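Local atomic coordinates of potential RNA-dependent RNA polymerase (Human picobirnavirus, PDB entry 5I61), a protein that catalyses RNA-templated synthesis of RNA from ribonucleoside triphosphates, serving both transcription and replication of the viral genome. Residues E238-R243 / T397-W402; I244-D249 / N351-C356; C259-K264 / L357-V362; H340-S345 / E371-S376. All blocks are in the same frame, centred on the assembly; numbering follows the deposited sequence.

Contact 1: E238-R243 / T397-W402; sequences EAVDRR and TYLRRW
Asp241, on helix 237-250, and Arg401, on strand 401-404, join in a salt bridge where a helix of the palm meets a β-hairpin with a two-residue turn. The position of this hairpin, after the last strand of the palm's central sheet, is consistent with polymerase motif E. Tyr398 N donates to Arg401 O and Arg401 N to Tyr398 O, while Leu399 and Arg400 make the tight bend with positive phi angles.

The two charged side chains meet at about a right angle, yet their flat ends are only 25° apart. Arg401 NH1 lies 3.0 Å from Asp241 OD1, but its N-H is poorly aimed (123°), a weak bond. The second, from Arg401 NH2 to Asp241 OD2, is straighter but long at 3.4 Å. A bend about the CG-CD bond of the arginine helps bring the guanidinium to the acid. Asp241 OD1 also receives a weak hydrogen bond from Gly415 N, and Asp241 O accepts from Thr245 OG1. Glu238 OE1 stands 5.0 Å from Arg401 NH2 without touching it; its salt bridge is with Lys455, which probably tempers any pull on the arginine.

Beside this polar pair the packing is apolar. Val240 CG1, anti to its own N (chi1 172°), abuts the Tyr398 ring edge-on, 3.8 Å from CE2, while Leu399 CG sits over the centre of one ring face. The other valine branch, CG2, lies 4.4 Å from Leu399 CD1.

Contact 2: I244-D249 / N351-C356; sequences ITKMFD and NPNSQC
Asn353 lays its side chain against Lys246 and selenomethionine Met247, where helix 237-250 meets the type I β-turn Asn351-Ser354 leading into strand 355-357, an outer strand of the polymerase palm sheet. No hydrogen bond joins the two segments; the fit comes from how the side chains are turned.

Asn353 CB presses on the helix backbone, 3.5 Å from Met247 N, and is met by Met247 CB at 3.7 Å. Its CG is anti to its carbonyl carbon (chi1 -51°), which carries the amide toward Lys246. The lysine runs across that amide at about a right angle, with CB 3.5 Å and CD 3.6 Å from Asn353 OD1, before its chain bends at chi3 and heads away.

Farther along, Gln355 reaches out with an extended chain and crosses Ile244 at another near right angle. Its NE2 comes 3.3 Å from Ile244 CG1, a contact made while that nitrogen donates to Val240 O one turn earlier on the helix.

The turn is braced from within. Asn351 OD1 accepts from Asn353 N in an Asx turn, and Asn351 ND2 ties to Thr250 OG1 beyond the helix segment. Asn351 O is gripped twice, by Ser354 N and by Ser354 OG; the hydroxyl bond is 2.7 Å long, in the carbonyl plane and on a lone pair.

Contact 3: C259-K264 / L357-V362; sequences CTDFSK and LGDDGV
Asp359 and Phe262 pack together at the meeting of polymerase motifs A and C, where strand 257-261 runs antiparallel to strand 360-363 in the palm sheet. The Gly358-Asp359-Asp360 sequence, in a type II' turn from Leu357 to Asp360, is the motif C signature; in related polymerases, aspartates of these two motifs hold the catalytic metal ions.

Asp359 turns its carbonyl to the edge of the Phe262 ring, its O lying 3.5 Å from Phe262 CD2. Phe262 also stacks on Phe265 and meets His335 edge-to-face, so the ring is held from several directions. The carboxylate of Asp359 gathers near that of Asp261, OD2 to OD1 4.5 Å, two like charges close together, consistent with a place where a metal ion would bind.

Thr260 and Gly361 form the hydrogen-bonded pair. Thr260 N donates to Gly361 O at 3.0 Å, whereas the return bond from Gly361 N to Thr260 O is weak at 3.5 Å. A chi1 of 55° stands the threonine hydroxyl over the glycine, 3.8 Å from Gly361 CA. Asp360 OD2 accepts from Leu399 N. On the sheet face shared by Cys259 and Val362, Cys259 SG touches Val362 CG2 at 4.0 Å.

Contact 4: H340-S345 / E371-S376; sequences HEAAIS and EDVMQS
Ala342 and Ser376 bring together helix 327-344, which follows the glycine-rich motif B loop of the palm, and helix 370-378, probably the motif D helix. The short helix segments cross at 119° with their axes 9.3 Å apart, and the small residues let the backbones approach to 5.5 Å between Ala342 CA and Ser376 CA.

Van der Waals contact comes first. Ser376 OG, anti to its backbone N (chi1 -174°), rests 3.4 Å from Ala342 CA. Val373 adds a looser apolar touch, its CG2 4.5 Å from Ala342 CB.

The polar layer lies alongside. Glu341 stretches out fully extended, bringing OE1 to 3.5 Å from Ser376 O, two acceptors that do not bond each other; Glu341 OE1 takes a hydrogen bond from His380 NE2, while OE2 accepts from Asp107 N. A water links Glu341 OE1 to Ser376 OG, though its short leg to the serine makes the bridge's details doubtful. Arg379, one turn beyond Ser376, donates through NE to Ser376 O and through NH2 to Ser345 OG, lacing both helices.

Within 340-345, Glu341 O is held from opposite faces of its carbonyl plane by Ser345 N and by Ser345 OG, the latter at 2.8 Å.

How the contacts relate
All four contacts belong to the palm, and contact 3, with the motif A and motif C aspartates, marks the presumed active site. Contacts 1 and 2 share helix 237-250, their centres about 10 Å apart, and the helix lies against the sheet that contact 3 builds: Met247 SE is 4.0 Å from Val362 CG2. Contact 2 joins contact 3 directly through Gln355 N and Val362 O, 2.8 Å apart, in neighbouring strands. The hairpin of contact 1 reaches contact 3 at Tyr398, whose CE1 lies 3.5 Å from Asp360 O. Contact 4 backs the sheet through Val373 CG1, 3.6 Å from Thr260 CG2, but remains about 10 Å from contact 1 at the nearest atoms.

Contact 1: E238-R243 / T397-W402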
loop_
_atom_site.group_PDB
_atom_site.type_symbol
_atom_site.label_atom_id
_atom_site.label_comp_id
_atom_site.label_asym_id
_atom_site.label_seq_id
_atom_site.Cartn_x
_atom_site.Cartn_y
_atom_site.Cartn_z
ATOM N N GLU B 238 11.641 -10.297 -5.257
ATOM C CA GLU B 238 12.551 -10.952 -6.180
ATOM C C GLU B 238 11.957 -11.017 -7.583
ATOM O O GLU B 238 12.693 -10.878 -8.575
ATOM C CB GLU B 238 12.925 -12.332 -5.635
ATOM C CG GLU B 238 13.840 -12.215 -4.378
ATOM C CD GLU B 238 13.132 -11.608 -3.150
ATOM O OE1 GLU B 238 13.813 -10.913 -2.355
ATOM O OE2 GLU B 238 11.905 -11.837 -2.988
ATOM N N ALA B 239 10.628 -11.135 -7.683
ATOM C CA ALA B 239 9.971 -11.046 -8.981
ATOM C C ALA B 239 10.038 -9.622 -9.537
ATOM O O ALA B 239 10.155 -9.423 -10.756
ATOM C CB ALA B 239 8.522 -11.520 -8.863
ATOM N N VAL B 240 9.929 -8.620 -8.665
ATOM C CA VAL B 240 10.150 -7.248 -9.099
ATOM C C VAL B 240 11.557 -7.104 -9.653
ATOM O O VAL B 240 11.763 -6.563 -10.755
ATOM C CB VAL B 240 9.887 -6.272 -7.935
ATOM C CG1 VAL B 240 10.310 -4.869 -8.329
ATOM C CG2 VAL B 240 8.402 -6.310 -7.530
ATOM N N ASP B 241 12.547 -7.593 -8.883
ATOM C CA ASP B 241 13.956 -7.514 -9.279
ATOM C C ASP B 241 14.187 -8.136 -10.651
ATOM O O ASP B 241 14.954 -7.601 -11.462
ATOM C CB ASP B 241 14.867 -8.222 -8.257
ATOM C CG ASP B 241 14.886 -7.561 -6.865
ATOM O OD1 ASP B 241 14.605 -6.340 -6.735
ATOM O OD2 ASP B 241 15.225 -8.288 -5.899
ATOM N N ARG B 242 13.539 -9.271 -10.931
ATOM C CA ARG B 242 13.848 -9.949 -12.178
ATOM C C ARG B 242 13.333 -9.166 -13.374
ATOM O O ARG B 242 13.997 -9.121 -14.413
ATOM C CB ARG B 242 13.279 -11.362 -12.191
ATOM C CG ARG B 242 13.696 -12.100 -13.472
ATOM C CD ARG B 242 13.123 -13.485 -13.520
ATOM N NE ARG B 242 12.946 -13.946 -12.158
ATOM C CZ ARG B 242 11.792 -14.010 -11.536
ATOM N NH1 ARG B 242 10.656 -13.606 -12.183
ATOM N NH2 ARG B 242 11.771 -14.453 -10.264
ATOM N N ARG B 243 12.182 -8.504 -13.221
ATOM C CA ARG B 243 11.618 -7.710 -14.296
ATOM C C ARG B 243 12.343 -6.372 -14.443
ATOM O O ARG B 243 12.489 -5.878 -15.576
ATOM C CB ARG B 243 10.123 -7.527 -14.047
ATOM C CG ARG B 243 9.442 -6.747 -15.128
ATOM C CD ARG B 243 8.016 -7.162 -15.345
ATOM N NE ARG B 243 7.834 -8.598 -15.596
ATOM C CZ ARG B 243 6.638 -9.193 -15.627
ATOM N NH1 ARG B 243 5.526 -8.483 -15.420
ATOM N NH2 ARG B 243 6.549 -10.490 -15.860
ATOM N N THR B 397 14.106 4.051 -9.151
ATOM C CA THR B 397 13.540 3.709 -7.856
ATOM C C THR B 397 12.109 3.236 -8.053
ATOM O O THR B 397 11.401 3.695 -8.952
ATOM C CB THR B 397 13.567 4.885 -6.891
ATOM O OG1 THR B 397 12.819 5.942 -7.475
ATOM C CG2 THR B 397 15.002 5.384 -6.734
ATOM N N TYR B 398 11.699 2.295 -7.216
ATOM C CA TYR B 398 10.376 1.718 -7.364
ATOM C C TYR B 398 10.060 0.939 -6.095
ATOM O O TYR B 398 10.888 0.147 -5.630
ATOM C CB TYR B 398 10.332 0.837 -8.613
ATOM C CG TYR B 398 9.045 0.058 -8.828
ATOM C CD1 TYR B 398 7.836 0.708 -9.089
ATOM C CD2 TYR B 398 9.060 -1.339 -8.847
ATOM C CE1 TYR B 398 6.673 -0.012 -9.331
ATOM C CE2 TYR B 398 7.919 -2.064 -9.093
ATOM C CZ TYR B 398 6.721 -1.398 -9.332
ATOM O OH TYR B 398 5.583 -2.128 -9.563
ATOM N N LEU B 399 8.882 1.190 -5.525
ATOM C CA LEU B 399 8.470 0.606 -4.251
ATOM C C LEU B 399 9.496 0.921 -3.159
ATOM O O LEU B 399 9.869 0.070 -2.351
ATOM C CB LEU B 399 8.211 -0.894 -4.399
ATOM C CG LEU B 399 7.167 -1.204 -5.487
ATOM C CD1 LEU B 399 6.830 -2.689 -5.564
ATOM C CD2 LEU B 399 5.909 -0.367 -5.349
ATOM N N ARG B 400 9.960 2.174 -3.158
ATOM C CA ARG B 400 10.988 2.692 -2.254
ATOM C C ARG B 400 12.280 1.868 -2.255
ATOM O O ARG B 400 13.014 1.802 -1.252
ATOM C CB ARG B 400 10.419 2.879 -0.853
ATOM C CG ARG B 400 9.346 3.974 -0.875
ATOM C CD ARG B 400 9.195 4.461 0.517
ATOM N NE ARG B 400 8.018 3.872 1.110
ATOM C CZ ARG B 400 8.014 3.007 2.101
ATOM N NH1 ARG B 400 9.146 2.442 2.617
ATOM N NH2 ARG B 400 6.876 2.561 2.568
ATOM N N ARG B 401 12.627 1.286 -3.396
ATOM C CA ARG B 401 13.930 0.663 -3.533
ATOM C C ARG B 401 14.702 1.260 -4.706
ATOM O O ARG B 401 14.125 1.644 -5.726
ATOM C CB ARG B 401 13.799 -0.847 -3.713
ATOM C CG ARG B 401 13.226 -1.598 -2.528
ATOM C CD ARG B 401 12.553 -2.830 -3.086
ATOM N NE ARG B 401 13.358 -4.024 -2.941
ATOM C CZ ARG B 401 13.387 -5.037 -3.803
ATOM N NH1 ARG B 401 12.680 -4.999 -4.928
ATOM N NH2 ARG B 401 14.164 -6.088 -3.544
ATOM N N TRP B 402 16.017 1.318 -4.553
ATOM C CA TRP B 402 16.905 1.728 -5.635
ATOM C C TRP B 402 17.388 0.500 -6.389
ATOM O O TRP B 402 17.614 -0.559 -5.801
ATOM C CB TRP B 402 18.077 2.523 -5.049
ATOM C CG TRP B 402 19.197 2.966 -5.929
ATOM C CD1 TRP B 402 19.301 4.156 -6.581
ATOM C CD2 TRP B 402 20.437 2.271 -6.162
ATOM N NE1 TRP B 402 20.524 4.245 -7.225
ATOM C CE2 TRP B 402 21.235 3.099 -6.987
ATOM C CE3 TRP B 402 20.948 1.032 -5.758
ATOM C CZ2 TRP B 402 22.535 2.726 -7.404
ATOM C CZ3 TRP B 402 22.241 0.666 -6.171
ATOM C CH2 TRP B 402 23.010 1.507 -6.982
#

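Contact 2: I244-D249 / N351-C356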
loop_
_atom_site.group_PDB
_atom_site.type_symbol
_atom_site.label_atom_id
_atom_site.label_comp_id
_atom_site.label_asym_id
_atom_site.label_seq_id
_atom_site.Cartn_x
_atom_site.Cartn_y
_atom_site.Cartn_z
ATOM N N ILE B 244 12.814 -5.779 -13.324
ATOM C CA ILE B 244 13.726 -4.639 -13.427
ATOM C C ILE B 244 14.932 -5.032 -14.267
ATOM O O ILE B 244 15.358 -4.275 -15.139
ATOM C CB ILE B 244 14.170 -4.125 -12.044
ATOM C CG1 ILE B 244 13.022 -3.481 -11.289
ATOM C CG2 ILE B 244 15.318 -3.129 -12.193
ATOM C CD1 ILE B 244 12.588 -2.156 -11.819
ATOM N N THR B 245 15.476 -6.238 -14.049
ATOM C CA THR B 245 16.648 -6.653 -14.818
ATOM C C THR B 245 16.312 -6.749 -16.297
ATOM O O THR B 245 17.017 -6.188 -17.145
ATOM C CB THR B 245 17.194 -7.997 -14.331
ATOM O OG1 THR B 245 17.337 -7.984 -12.906
ATOM C CG2 THR B 245 18.563 -8.280 -14.986
ATOM N N LYS B 246 15.221 -7.457 -16.619
ATOM C CA LYS B 246 14.777 -7.573 -18.010
ATOM C C LYS B 246 14.570 -6.196 -18.635
ATOM O O LYS B 246 14.919 -5.967 -19.797
ATOM C CB LYS B 246 13.486 -8.392 -18.082
ATOM C CG LYS B 246 13.622 -9.930 -18.098
ATOM C CD LYS B 246 12.214 -10.614 -18.001
ATOM C CE LYS B 246 11.728 -10.872 -16.512
ATOM N NZ LYS B 246 10.218 -10.883 -16.153
HETATM N N MSE B 247 14.020 -5.257 -17.874
HETATM C CA MSE B 247 13.819 -3.914 -18.395
HETATM C C MSE B 247 15.152 -3.241 -18.763
HETATM O O MSE B 247 15.262 -2.639 -19.841
HETATM C CB MSE B 247 13.068 -3.049 -17.387
HETATM C CG MSE B 247 12.863 -1.603 -17.868
HETATM SE SE MSE B 247 12.190 -0.408 -16.459
HETATM C CE MSE B 247 13.806 -0.349 -15.322
ATOM N N PHE B 248 16.152 -3.325 -17.870
ATOM C CA PHE B 248 17.425 -2.683 -18.161
ATOM C C PHE B 248 18.138 -3.376 -19.305
ATOM O O PHE B 248 18.829 -2.715 -20.083
ATOM C CB PHE B 248 18.318 -2.642 -16.915
ATOM C CG PHE B 248 18.044 -1.458 -16.039
ATOM C CD1 PHE B 248 18.184 -0.171 -16.544
ATOM C CD2 PHE B 248 17.631 -1.623 -14.713
ATOM C CE1 PHE B 248 17.917 0.943 -15.752
ATOM C CE2 PHE B 248 17.366 -0.507 -13.915
ATOM C CZ PHE B 248 17.495 0.778 -14.443
ATOM N N ASP B 249 17.958 -4.690 -19.444
ATOM C CA ASP B 249 18.619 -5.448 -20.496
ATOM C C ASP B 249 17.884 -5.420 -21.836
ATOM O O ASP B 249 18.432 -5.908 -22.823
ATOM C CB ASP B 249 18.791 -6.898 -20.070
ATOM C CG ASP B 249 19.738 -7.068 -18.885
ATOM O OD1 ASP B 249 20.562 -6.166 -18.587
ATOM O OD2 ASP B 249 19.657 -8.136 -18.252
ATOM N N ASN B 351 7.775 -0.973 -23.377
ATOM C CA ASN B 351 8.610 -2.095 -22.973
ATOM C C ASN B 351 7.864 -2.914 -21.928
ATOM O O ASN B 351 7.714 -2.475 -20.783
ATOM C CB ASN B 351 9.953 -1.631 -22.411
ATOM C CG ASN B 351 10.877 -2.786 -22.111
ATOM O OD1 ASN B 351 10.496 -3.738 -21.424
ATOM N ND2 ASN B 351 12.105 -2.716 -22.623
ATOM N N PRO B 352 7.438 -4.135 -22.262
ATOM C CA PRO B 352 6.598 -4.903 -21.329
ATOM C C PRO B 352 7.263 -5.188 -19.971
ATOM O O PRO B 352 6.584 -5.647 -19.038
ATOM C CB PRO B 352 6.307 -6.193 -22.115
ATOM C CG PRO B 352 7.483 -6.338 -23.019
ATOM C CD PRO B 352 7.899 -4.947 -23.404
ATOM N N ASN B 353 8.549 -4.909 -19.807
ATOM C CA ASN B 353 9.172 -5.093 -18.501
ATOM C C ASN B 353 9.068 -3.857 -17.618
ATOM O O ASN B 353 9.509 -3.896 -16.474
ATOM C CB ASN B 353 10.624 -5.520 -18.678
ATOM C CG ASN B 353 10.751 -6.692 -19.633
ATOM O OD1 ASN B 353 10.316 -7.803 -19.340
ATOM N ND2 ASN B 353 11.335 -6.439 -20.786
ATOM N N SER B 354 8.491 -2.779 -18.119
ATOM C CA SER B 354 7.954 -1.726 -17.272
ATOM C C SER B 354 7.008 -2.294 -16.206
ATOM O O SER B 354 6.357 -3.332 -16.399
ATOM C CB SER B 354 7.209 -0.710 -18.150
ATOM O OG SER B 354 8.054 -0.257 -19.201
ATOM N N GLN B 355 6.914 -1.597 -15.068
ATOM C CA GLN B 355 6.169 -2.095 -13.906
ATOM C C GLN B 355 5.319 -0.980 -13.308
ATOM O O GLN B 355 5.692 0.198 -13.361
ATOM C CB GLN B 355 7.111 -2.649 -12.789
ATOM C CG GLN B 355 7.820 -3.933 -13.168
ATOM C CD GLN B 355 8.572 -4.590 -11.995
ATOM O OE1 GLN B 355 7.953 -5.266 -11.146
ATOM N NE2 GLN B 355 9.913 -4.424 -11.966
ATOM N N CYS B 356 4.198 -1.361 -12.698
ATOM C CA CYS B 356 3.474 -0.396 -11.893
ATOM C C CYS B 356 2.676 -1.111 -10.815
ATOM O O CYS B 356 2.362 -2.302 -10.926
ATOM C CB CYS B 356 2.552 0.475 -12.751
ATOM S SG CYS B 356 1.298 -0.450 -13.719
#

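Contact 3: C259-K264 / L357-V362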
loop_
_atom_site.group_PDB
_atom_site.type_symbol
_atom_site.label_atom_id
_atom_site.label_comp_id
_atom_site.label_asym_id
_atom_site.label_seq_id
_atom_site.Cartn_x
_atom_site.Cartn_y
_atom_site.Cartn_z
ATOM N N CYS B 259 10.667 7.200 -13.711
ATOM C CA CYS B 259 10.033 6.774 -12.467
ATOM C C CYS B 259 8.971 7.802 -12.115
ATOM O O CYS B 259 9.287 8.961 -11.836
ATOM C CB CYS B 259 11.056 6.614 -11.347
ATOM S SG CYS B 259 12.380 5.522 -11.818
ATOM N N THR B 260 7.716 7.385 -12.171
ATOM C CA THR B 260 6.605 8.299 -12.009
ATOM C C THR B 260 6.080 8.174 -10.595
ATOM O O THR B 260 6.071 7.088 -10.002
ATOM C CB THR B 260 5.468 8.019 -13.006
ATOM O OG1 THR B 260 5.051 6.653 -12.893
ATOM C CG2 THR B 260 5.912 8.288 -14.452
ATOM N N ASP B 261 5.618 9.298 -10.077
ATOM C CA ASP B 261 4.903 9.337 -8.819
ATOM C C ASP B 261 3.681 10.238 -8.949
ATOM O O ASP B 261 3.765 11.328 -9.536
ATOM C CB ASP B 261 5.839 9.840 -7.732
ATOM C CG ASP B 261 5.181 9.937 -6.398
ATOM O OD1 ASP B 261 4.203 9.175 -6.127
ATOM O OD2 ASP B 261 5.672 10.780 -5.620
ATOM N N PHE B 262 2.548 9.774 -8.424
ATOM C CA PHE B 262 1.316 10.554 -8.372
ATOM C C PHE B 262 1.137 11.157 -6.989
ATOM O O PHE B 262 1.225 10.440 -5.984
ATOM C CB PHE B 262 0.101 9.680 -8.677
ATOM C CG PHE B 262 0.079 9.141 -10.067
ATOM C CD1 PHE B 262 -0.364 9.913 -11.120
ATOM C CD2 PHE B 262 0.485 7.843 -10.322
ATOM C CE1 PHE B 262 -0.380 9.396 -12.393
ATOM C CE2 PHE B 262 0.466 7.325 -11.610
ATOM C CZ PHE B 262 0.039 8.091 -12.634
ATOM N N SER B 263 0.849 12.457 -6.930
ATOM C CA SER B 263 0.376 13.042 -5.681
ATOM C C SER B 263 -1.106 12.708 -5.505
ATOM O O SER B 263 -1.922 12.996 -6.383
ATOM C CB SER B 263 0.612 14.546 -5.659
ATOM O OG SER B 263 0.085 15.162 -6.812
ATOM N N LYS B 264 -1.440 12.050 -4.401
ATOM C CA LYS B 264 -2.828 11.759 -4.034
ATOM C C LYS B 264 -3.568 11.024 -5.156
ATOM O O LYS B 264 -4.619 11.465 -5.639
ATOM C CB LYS B 264 -3.554 13.050 -3.650
ATOM C CG LYS B 264 -2.948 13.782 -2.436
ATOM C CD LYS B 264 -3.823 14.965 -2.076
ATOM C CE LYS B 264 -3.336 15.724 -0.870
ATOM N NZ LYS B 264 -3.832 17.120 -1.011
ATOM N N LEU B 357 2.365 -0.361 -9.760
ATOM C CA LEU B 357 1.632 -0.870 -8.609
ATOM C C LEU B 357 1.003 0.336 -7.928
ATOM O O LEU B 357 1.728 1.218 -7.452
ATOM C CB LEU B 357 2.560 -1.624 -7.651
ATOM C CG LEU B 357 2.011 -2.588 -6.571
ATOM C CD1 LEU B 357 1.219 -1.902 -5.495
ATOM C CD2 LEU B 357 1.214 -3.749 -7.138
ATOM N N GLY B 358 -0.326 0.365 -7.877
ATOM C CA GLY B 358 -1.052 1.538 -7.414
ATOM C C GLY B 358 -0.478 2.836 -7.951
ATOM O O GLY B 358 -0.472 3.067 -9.166
ATOM N N ASP B 359 0.035 3.688 -7.068
ATOM C CA ASP B 359 0.474 5.013 -7.482
ATOM C C ASP B 359 1.959 5.083 -7.862
ATOM O O ASP B 359 2.476 6.189 -8.020
ATOM C CB ASP B 359 0.160 6.050 -6.382
ATOM C CG ASP B 359 1.086 5.949 -5.174
ATOM O OD1 ASP B 359 1.945 5.057 -5.133
ATOM O OD2 ASP B 359 0.949 6.772 -4.238
ATOM N N ASP B 360 2.647 3.953 -8.014
ATOM C CA ASP B 360 4.097 3.906 -8.217
ATOM C C ASP B 360 4.391 3.166 -9.515
ATOM O O ASP B 360 3.880 2.061 -9.734
ATOM C CB ASP B 360 4.772 3.192 -7.034
ATOM C CG ASP B 360 6.236 3.517 -6.885
ATOM O OD1 ASP B 360 6.866 4.077 -7.787
ATOM O OD2 ASP B 360 6.792 3.176 -5.836
ATOM N N GLY B 361 5.212 3.750 -10.370
ATOM C CA GLY B 361 5.550 3.093 -11.618
ATOM C C GLY B 361 6.956 3.402 -12.097
ATOM O O GLY B 361 7.548 4.440 -11.764
ATOM N N VAL B 362 7.473 2.504 -12.923
ATOM C CA VAL B 362 8.732 2.688 -13.626
ATOM C C VAL B 362 8.558 2.101 -15.028
ATOM O O VAL B 362 8.068 0.976 -15.175
ATOM C CB VAL B 362 9.896 2.028 -12.849
ATOM C CG1 VAL B 362 9.633 0.548 -12.581
ATOM C CG2 VAL B 362 11.170 2.174 -13.578
HETATM O O HOH W 1 8.398 5.968 -8.515
#

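Contact 4: H340-S345 / E371-S376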
loop_
_atom_site.group_PDB
_atom_site.type_symbol
_atom_site.label_atom_id
_atom_site.label_comp_id
_atom_site.label_asym_id
_atom_site.label_seq_id
_atom_site.Cartn_x
_atom_site.Cartn_y
_atom_site.Cartn_z
ATOM N N HIS B 340 0.922 2.084 -21.306
ATOM C CA HIS B 340 0.762 1.768 -22.722
ATOM C C HIS B 340 0.372 3.004 -23.509
ATOM O O HIS B 340 0.909 3.254 -24.589
ATOM C CB HIS B 340 -0.293 0.682 -22.922
ATOM C CG HIS B 340 0.181 -0.718 -22.659
ATOM N ND1 HIS B 340 1.053 -1.379 -23.498
ATOM C CD2 HIS B 340 -0.165 -1.612 -21.697
ATOM C CE1 HIS B 340 1.253 -2.606 -23.043
ATOM N NE2 HIS B 340 0.523 -2.774 -21.955
ATOM N N GLU B 341 -0.570 3.789 -22.979
ATOM C CA GLU B 341 -1.012 5.005 -23.650
ATOM C C GLU B 341 0.148 5.962 -23.927
ATOM O O GLU B 341 0.169 6.642 -24.955
ATOM C CB GLU B 341 -2.081 5.702 -22.814
ATOM C CG GLU B 341 -2.616 6.931 -23.505
ATOM C CD GLU B 341 -3.656 7.634 -22.722
ATOM O OE1 GLU B 341 -3.341 8.140 -21.632
ATOM O OE2 GLU B 341 -4.810 7.666 -23.182
ATOM N N ALA B 342 1.113 6.049 -23.020
ATOM C CA ALA B 342 2.192 7.006 -23.224
ATOM C C ALA B 342 3.093 6.578 -24.380
ATOM O O ALA B 342 3.537 7.423 -25.171
ATOM C CB ALA B 342 2.987 7.176 -21.925
ATOM N N ALA B 343 3.378 5.267 -24.503
ATOM C CA ALA B 343 4.177 4.819 -25.650
ATOM C C ALA B 343 3.392 4.914 -26.959
ATOM O O ALA B 343 3.981 5.165 -28.018
ATOM C CB ALA B 343 4.670 3.384 -25.449
ATOM N N ILE B 344 2.075 4.722 -26.900
ATOM C CA ILE B 344 1.259 4.672 -28.105
ATOM C C ILE B 344 1.019 6.070 -28.645
ATOM O O ILE B 344 1.089 6.295 -29.854
ATOM C CB ILE B 344 -0.057 3.923 -27.800
ATOM C CG1 ILE B 344 0.202 2.410 -27.740
ATOM C CG2 ILE B 344 -1.194 4.319 -28.783
ATOM C CD1 ILE B 344 -0.961 1.661 -27.182
ATOM N N SER B 345 0.771 7.031 -27.755
ATOM C CA SER B 345 0.738 8.442 -28.113
ATOM C C SER B 345 2.004 8.893 -28.839
ATOM O O SER B 345 2.011 9.973 -29.443
ATOM C CB SER B 345 0.537 9.297 -26.853
ATOM O OG SER B 345 -0.704 9.004 -26.228
ATOM N N GLU B 371 8.706 14.376 -19.672
ATOM C CA GLU B 371 7.702 15.380 -19.986
ATOM C C GLU B 371 6.585 14.786 -20.832
ATOM O O GLU B 371 5.412 15.101 -20.617
ATOM C CB GLU B 371 8.336 16.588 -20.679
ATOM C CG GLU B 371 7.735 17.932 -20.198
ATOM C CD GLU B 371 6.561 18.409 -21.032
ATOM O OE1 GLU B 371 5.746 19.223 -20.530
ATOM O OE2 GLU B 371 6.469 17.985 -22.203
ATOM N N ASP B 372 6.918 13.895 -21.771
ATOM C CA ASP B 372 5.859 13.226 -22.515
ATOM C C ASP B 372 4.987 12.384 -21.591
ATOM O O ASP B 372 3.757 12.381 -21.722
ATOM C CB ASP B 372 6.453 12.365 -23.631
ATOM C CG ASP B 372 6.942 13.186 -24.810
ATOM O OD1 ASP B 372 6.685 14.406 -24.841
ATOM O OD2 ASP B 372 7.571 12.597 -25.713
ATOM N N VAL B 373 5.603 11.671 -20.635
ATOM C CA VAL B 373 4.824 10.825 -19.739
ATOM C C VAL B 373 3.886 11.679 -18.897
ATOM O O VAL B 373 2.677 11.411 -18.798
ATOM C CB VAL B 373 5.743 9.961 -18.859
ATOM C CG1 VAL B 373 4.911 9.277 -17.806
ATOM C CG2 VAL B 373 6.466 8.924 -19.706
HETATM N N MSE B 374 4.422 12.727 -18.289
HETATM C CA MSE B 374 3.612 13.538 -17.401
HETATM C C MSE B 374 2.415 14.133 -18.133
HETATM O O MSE B 374 1.305 14.106 -17.611
HETATM C CB MSE B 374 4.456 14.636 -16.758
HETATM C CG MSE B 374 3.606 15.720 -16.078
HETATM SE SE MSE B 374 4.622 16.883 -14.874
HETATM C CE MSE B 374 6.187 15.730 -14.567
ATOM N N GLN B 375 2.633 14.644 -19.350
ATOM C CA GLN B 375 1.518 15.146 -20.152
ATOM C C GLN B 375 0.522 14.042 -20.485
ATOM O O GLN B 375 -0.692 14.240 -20.383
ATOM C CB GLN B 375 2.035 15.787 -21.443
ATOM C CG GLN B 375 2.881 17.028 -21.186
ATOM C CD GLN B 375 2.062 18.197 -20.649
ATOM O OE1 GLN B 375 0.846 18.279 -20.850
ATOM N NE2 GLN B 375 2.732 19.103 -19.948
ATOM N N SER B 376 1.022 12.887 -20.927
ATOM C CA SER B 376 0.150 11.770 -21.281
ATOM C C SER B 376 -0.709 11.320 -20.094
ATOM O O SER B 376 -1.908 11.052 -20.256
ATOM C CB SER B 376 1.013 10.620 -21.812
ATOM O OG SER B 376 0.207 9.572 -22.298
HETATM O O HOH W 2 -0.773 7.996 -20.611
#